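Local coordinates for maleylacetate reductase (Agrobacterium tumefaciens, PDB 3HL0), which probably reduces maleylacetate to 3-oxoadipate with NADH, as a member of the iron-containing alcohol dehydrogenase family, at residues H241-T246 against E321-N326; V261-T266 against A291-F296. All blocks are in the same frame, centred on the assembly; numbering follows the deposited sequence. Where two conformers were deposited one is given.

Contact 1: residues H241-T246 against E321-N326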
loop_
_atom_site.group_PDB
_atom_site.type_symbol
_atom_site.label_atom_id
_atom_site.label_comp_id
_atom_site.label_asym_id
_atom_site.label_seq_id
_atom_site.Cartn_x
_atom_site.Cartn_y
_atom_site.Cartn_z
ATOM N N HIS A 241 -5.065 9.854 18.110
ATOM C CA HIS A 241 -4.303 10.313 16.922
ATOM C C HIS A 241 -2.805 10.444 17.259
ATOM O O HIS A 241 -1.979 10.169 16.400
ATOM C CB HIS A 241 -4.915 11.612 16.353
ATOM C CG HIS A 241 -6.278 11.415 15.746
ATOM N ND1 HIS A 241 -7.405 11.202 16.514
ATOM C CD2 HIS A 241 -6.687 11.401 14.455
ATOM C CE1 HIS A 241 -8.455 11.054 15.712
ATOM N NE2 HIS A 241 -8.045 11.155 14.456
ATOM N N LYS A 242 -2.468 10.863 18.476
ATOM C CA LYS A 242 -1.037 10.958 18.873
ATOM C C LYS A 242 -0.357 9.599 18.840
ATOM O O LYS A 242 0.729 9.459 18.262
ATOM C CB LYS A 242 -0.916 11.596 20.240
ATOM C CG LYS A 242 -1.346 13.081 20.229
ATOM C CD LYS A 242 -0.239 13.985 19.695
ATOM C CE LYS A 242 -0.439 15.430 20.123
ATOM N NZ LYS A 242 -1.526 16.094 19.328
ATOM N N LEU A 243 -1.024 8.593 19.392
ATOM C CA LEU A 243 -0.452 7.244 19.433
ATOM C C LEU A 243 -0.319 6.672 18.030
ATOM O O LEU A 243 0.686 6.016 17.736
ATOM C CB LEU A 243 -1.250 6.337 20.364
ATOM C CG LEU A 243 -0.706 4.933 20.626
ATOM C CD1 LEU A 243 0.693 5.113 21.295
ATOM C CD2 LEU A 243 -1.666 4.187 21.536
ATOM N N CYS A 244 -1.301 6.894 17.149
ATOM C CA CYS A 244 -1.191 6.372 15.796
ATOM C C CYS A 244 -0.007 7.034 15.084
ATOM O O CYS A 244 0.735 6.383 14.353
ATOM C CB CYS A 244 -2.451 6.643 14.975
ATOM S SG CYS A 244 -3.863 5.633 15.453
ATOM N N HIS A 245 0.174 8.330 15.311
ATOM C CA HIS A 245 1.295 9.023 14.694
ATOM C C HIS A 245 2.630 8.486 15.221
ATOM O O HIS A 245 3.562 8.286 14.435
ATOM C CB HIS A 245 1.185 10.542 14.903
ATOM C CG HIS A 245 2.275 11.327 14.237
ATOM N ND1 HIS A 245 3.438 11.686 14.883
ATOM C CD2 HIS A 245 2.367 11.839 12.986
ATOM C CE1 HIS A 245 4.211 12.368 14.054
ATOM N NE2 HIS A 245 3.584 12.474 12.895
ATOM N N THR A 246 2.717 8.227 16.519
ATOM C CA THR A 246 3.957 7.676 17.121
ATOM C C THR A 246 4.270 6.307 16.551
ATOM O O THR A 246 5.388 6.047 16.092
ATOM C CB THR A 246 3.822 7.541 18.642
ATOM O OG1 THR A 246 3.683 8.849 19.173
ATOM C CG2 THR A 246 5.021 6.833 19.235
ATOM N N GLU A 321 7.393 4.273 25.848
ATOM C CA GLU A 321 8.283 5.411 26.159
ATOM C C GLU A 321 8.080 6.606 25.224
ATOM O O GLU A 321 7.918 7.722 25.697
ATOM C CB GLU A 321 9.748 4.960 26.198
ATOM C CG GLU A 321 10.783 6.074 26.520
ATOM C CD GLU A 321 10.560 6.790 27.863
ATOM O OE1 GLU A 321 10.150 6.135 28.854
ATOM O OE2 GLU A 321 10.830 8.023 27.920
ATOM N N LEU A 322 8.061 6.380 23.912
ATOM C CA LEU A 322 7.869 7.456 22.952
ATOM C C LEU A 322 6.506 8.098 23.130
ATOM O O LEU A 322 6.361 9.312 22.997
ATOM C CB LEU A 322 7.990 6.931 21.513
ATOM C CG LEU A 322 9.257 6.972 20.683
ATOM C CD1 LEU A 322 8.848 6.742 19.236
ATOM C CD2 LEU A 322 9.987 8.318 20.805
ATOM N N ALA A 323 5.505 7.280 23.439
ATOM C CA ALA A 323 4.141 7.785 23.583
ATOM C C ALA A 323 3.973 8.670 24.800
ATOM O O ALA A 323 2.993 9.413 24.911
ATOM C CB ALA A 323 3.151 6.599 23.646
ATOM N N THR A 324 4.929 8.599 25.732
ATOM C CA THR A 324 4.821 9.400 26.950
ATOM C C THR A 324 5.863 10.496 27.033
ATOM O O THR A 324 5.946 11.221 28.036
ATOM C CB THR A 324 4.782 8.513 28.229
ATOM O OG1 THR A 324 5.748 7.456 28.146
ATOM C CG2 THR A 324 3.427 7.892 28.348
ATOM N N ALA A 325 6.633 10.647 25.967
ATOM C CA ALA A 325 7.743 11.598 25.986
ATOM C C ALA A 325 7.261 13.044 25.982
ATOM O O ALA A 325 7.760 13.869 26.762
ATOM C CB ALA A 325 8.697 11.326 24.824
ATOM N N ASN A 326 6.294 13.349 25.124
ATOM C CA ASN A 326 5.813 14.721 24.943
ATOM C C ASN A 326 4.391 14.918 25.456
ATOM O O ASN A 326 3.438 14.353 24.894
ATOM C CB ASN A 326 5.939 15.115 23.476
ATOM C CG ASN A 326 7.396 15.122 23.004
ATOM O OD1 ASN A 326 7.753 14.482 22.007
ATOM N ND2 ASN A 326 8.248 15.816 23.747
#
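Leu243 reaches Ala323 by leaving its backbone extended, with CG anti to the backbone N (chi1 -174°); chi2 then carries CD1 out to the CB of Ala323 at 3.7 Å, while CD2 of the leucine branches off on a different course. In Thr246 a chi1 of -65° puts OG1 beside the backbone N and CG2 anti to it, and it is CG2 that meets Leu322.

The Thr246 methyl has two neighbours on that leucine, CB at 3.7 Å and CD1 at 3.8 Å, so CG2 is seated against the root and one branch of Leu322 while the two side chains pass at a slant. Leu243 and Ala323 also mark the nearest backbone approach, 6.2 Å between their CA atoms, a spacing that the small alanine side chain permits.

The contact joins the middle of helix 239-251 to Leu322 and Ala323 of helix 316-323 in the family's C-terminal region, away from the annotated sites. Helix 336-348 completes the packing, with Leu342 against Leu243 and Ile339 against Ala323. The flanking charges look elsewhere: Glu321 forms a salt bridge with Lys336, and Lys242 makes a cation-pi interaction with Tyr328.

The backbone N of Thr246 is bonded to the O of Lys242 at 2.9 Å, as part of the regular helix. The interface buries 144 Å² and unites a buried pair, Leu243 and Ala323, with the more exposed Thr246 and Leu322. Its chemistry is methyl against aliphatic carbon, without hydrogen bonds between the segments, which suggests that at this point the helices are held by apolar packing, with water probably shut out mainly around Leu243 and Ala323.

Contact 2: residues V261-T266 against A291-F296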
loop_
_atom_site.group_PDB
_atom_site.type_symbol
_atom_site.label_atom_id
_atom_site.label_comp_id
_atom_site.label_asym_id
_atom_site.label_seq_id
_atom_site.Cartn_x
_atom_site.Cartn_y
_atom_site.Cartn_z
ATOM N N VAL A 261 -6.884 -0.774 14.221
ATOM C CA VAL A 261 -6.463 -1.627 15.335
ATOM C C VAL A 261 -6.532 -0.935 16.705
ATOM O O VAL A 261 -7.010 -1.530 17.693
ATOM C CB VAL A 261 -5.064 -2.192 15.083
ATOM C CG1 VAL A 261 -4.565 -2.965 16.328
ATOM C CG2 VAL A 261 -5.127 -3.155 13.908
ATOM N N LEU A 262 -6.046 0.305 16.742
ATOM C CA LEU A 262 -5.918 1.008 18.039
ATOM C C LEU A 262 -7.253 1.552 18.538
ATOM O O LEU A 262 -7.406 1.676 19.749
ATOM C CB LEU A 262 -4.886 2.151 17.952
ATOM C CG LEU A 262 -3.419 1.646 17.933
ATOM C CD1 LEU A 262 -2.514 2.856 17.731
ATOM C CD2 LEU A 262 -3.085 0.935 19.191
ATOM N N LEU A 263 -8.146 1.944 17.622
ATOM C CA LEU A 263 -9.330 2.778 18.028
ATOM C C LEU A 263 -10.141 2.188 19.222
ATOM O O LEU A 263 -10.468 2.920 20.158
ATOM C CB LEU A 263 -10.222 3.104 16.831
ATOM C CG LEU A 263 -11.322 4.126 17.186
ATOM C CD1 LEU A 263 -10.794 5.481 17.660
ATOM C CD2 LEU A 263 -12.223 4.217 15.965
ATOM N N PRO A 264 -10.409 0.873 19.253
ATOM C CA PRO A 264 -11.215 0.382 20.397
ATOM C C PRO A 264 -10.482 0.563 21.745
ATOM O O PRO A 264 -11.132 0.774 22.753
ATOM C CB PRO A 264 -11.398 -1.112 20.092
ATOM C CG PRO A 264 -11.304 -1.189 18.567
ATOM C CD PRO A 264 -10.230 -0.162 18.208
ATOM N N HIS A 265 -9.159 0.467 21.723
ATOM C CA HIS A 265 -8.324 0.529 22.928
ATOM C C HIS A 265 -8.095 1.932 23.384
ATOM O O HIS A 265 -8.083 2.164 24.583
ATOM C CB HIS A 265 -6.998 -0.161 22.614
ATOM C CG HIS A 265 -7.207 -1.563 22.162
ATOM N ND1 HIS A 265 -7.554 -2.572 23.035
ATOM C CD2 HIS A 265 -7.208 -2.103 20.921
ATOM C CE1 HIS A 265 -7.742 -3.683 22.340
ATOM N NE2 HIS A 265 -7.534 -3.429 21.060
ATOM N N THR A 266 -7.899 2.860 22.440
ATOM C CA THR A 266 -7.662 4.254 22.818
ATOM C C THR A 266 -8.982 4.837 23.324
ATOM O O THR A 266 -8.982 5.585 24.330
ATOM C CB THR A 266 -7.093 5.077 21.642
ATOM O OG1 THR A 266 -7.976 4.943 20.518
ATOM C CG2 THR A 266 -5.686 4.546 21.289
ATOM N N ALA A 291 -15.317 -1.429 23.706
ATOM C CA ALA A 291 -15.683 -2.796 23.322
ATOM C C ALA A 291 -16.646 -2.864 22.146
ATOM O O ALA A 291 -16.553 -3.716 21.272
ATOM C CB ALA A 291 -16.253 -3.579 24.549
ATOM N N GLY A 292 -17.614 -1.957 22.131
ATOM C CA GLY A 292 -18.534 -1.920 21.013
ATOM C C GLY A 292 -17.868 -1.590 19.700
ATOM O O GLY A 292 -18.230 -2.132 18.662
ATOM N N LEU A 293 -16.876 -0.702 19.725
ATOM C CA LEU A 293 -16.074 -0.458 18.516
ATOM C C LEU A 293 -15.341 -1.701 18.066
ATOM O O LEU A 293 -15.224 -1.954 16.883
ATOM C CB LEU A 293 -15.076 0.723 18.717
ATOM C CG LEU A 293 -15.698 2.105 18.626
ATOM C CD1 LEU A 293 -14.686 3.117 19.187
ATOM C CD2 LEU A 293 -16.126 2.439 17.126
ATOM N N PHE A 294 -14.757 -2.428 19.027
ATOM C CA PHE A 294 -14.092 -3.691 18.697
ATOM C C PHE A 294 -15.046 -4.674 18.010
ATOM O O PHE A 294 -14.708 -5.274 16.981
ATOM C CB PHE A 294 -13.521 -4.291 20.010
ATOM C CG PHE A 294 -12.794 -5.595 19.828
ATOM C CD1 PHE A 294 -11.405 -5.600 19.728
ATOM C CD2 PHE A 294 -13.490 -6.805 19.818
ATOM C CE1 PHE A 294 -10.705 -6.785 19.614
ATOM C CE2 PHE A 294 -12.789 -8.016 19.681
ATOM C CZ PHE A 294 -11.392 -7.983 19.589
ATOM N N ASP A 295 -16.259 -4.802 18.556
ATOM C CA ASP A 295 -17.246 -5.700 17.947
ATOM C C ASP A 295 -17.641 -5.209 16.556
ATOM O O ASP A 295 -17.795 -6.011 15.622
ATOM C CB ASP A 295 -18.495 -5.821 18.827
ATOM C CG ASP A 295 -18.218 -6.485 20.177
ATOM O OD1 ASP A 295 -17.163 -7.130 20.332
ATOM O OD2 ASP A 295 -19.082 -6.369 21.083
ATOM N N PHE A 296 -17.787 -3.877 16.411
ATOM C CA PHE A 296 -18.148 -3.326 15.105
ATOM C C PHE A 296 -17.041 -3.580 14.074
ATOM O O PHE A 296 -17.314 -3.969 12.942
ATOM C CB PHE A 296 -18.442 -1.815 15.254
ATOM C CG PHE A 296 -18.711 -1.127 13.954
ATOM C CD1 PHE A 296 -19.908 -1.336 13.241
ATOM C CD2 PHE A 296 -17.756 -0.293 13.397
ATOM C CE1 PHE A 296 -20.131 -0.701 12.021
ATOM C CE2 PHE A 296 -17.974 0.332 12.176
ATOM C CZ PHE A 296 -19.150 0.152 11.481
#
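Pro264 of helix 255-271 packs on Leu293 and Phe294 of helix 289-300, joining two antiparallel helices of the helical C-terminal part of the iron-containing alcohol dehydrogenase fold. The axes of the segments 261-266 and 291-296 come within 8.0 Å of each other, at 158° between their N-to-C directions.

The proline ring can be followed outward. Its CB lies 3.8 Å from the CB of Phe294 and is equally close to that residue's backbone N. The next atom, CG, goes deepest, 3.7 Å from the N of Phe294 and as near to its CA, with the CB of Leu293 flanking it at 4.2 Å. CD then bends back to the proline's own N and closes the ring. Pro264 thus rests largely on main chain, in keeping with a CA separation of 5.3 Å from Phe294.

Pro264 has no N-H to give. His265 N does not make the usual bond one turn back and has only a weak, shorter-range one to Leu262 O (2.9 Å), and the helix is kinked here, at the proline that packs on Leu293 and Phe294.

Beside the proline, Leu263 and Leu293 cross, with CG of the first 4.0 Å from CD1 of the second. Helix 163-180 continues this apolar layer through Ala175 on Leu263 and Met174 on Leu293.

Phe294 contributes chiefly its CB and backbone. With CG anti to the backbone N (chi1 -180°) the ring is carried away from the proline, on the side of His265, and Arg351 and Pro352 also touch it. Arg351 is in addition the salt-bridge partner of Asp295 through OD2. The other carboxylate oxygen, OD1 of Asp295, lies in the plane of the Phe294 ring at its edge, 3.7 Å from CD2 of that phenylalanine.

Overall arrangement
From the N terminus, the chain first forms the parallel sheet, up to strand 150-153, and then enters the helices that hold both contacts. Helix 239-251 supplies the first half of contact 1, and helix 255-271, next in sequence, the first half of contact 2. Helix 289-300 closes contact 2 across 24 residues; helix 316-323 closes contact 1 across 74, so contact 2 is nested inside its loop. The centres lie 18 Å apart, yet the two meet where consecutive helices pack: Leu262 touches Leu243 and Cys244, and Leu243 also touches Thr266. Helix 336-348 packs on helices 239-251, 316-323 and 255-271, and so borders both contacts.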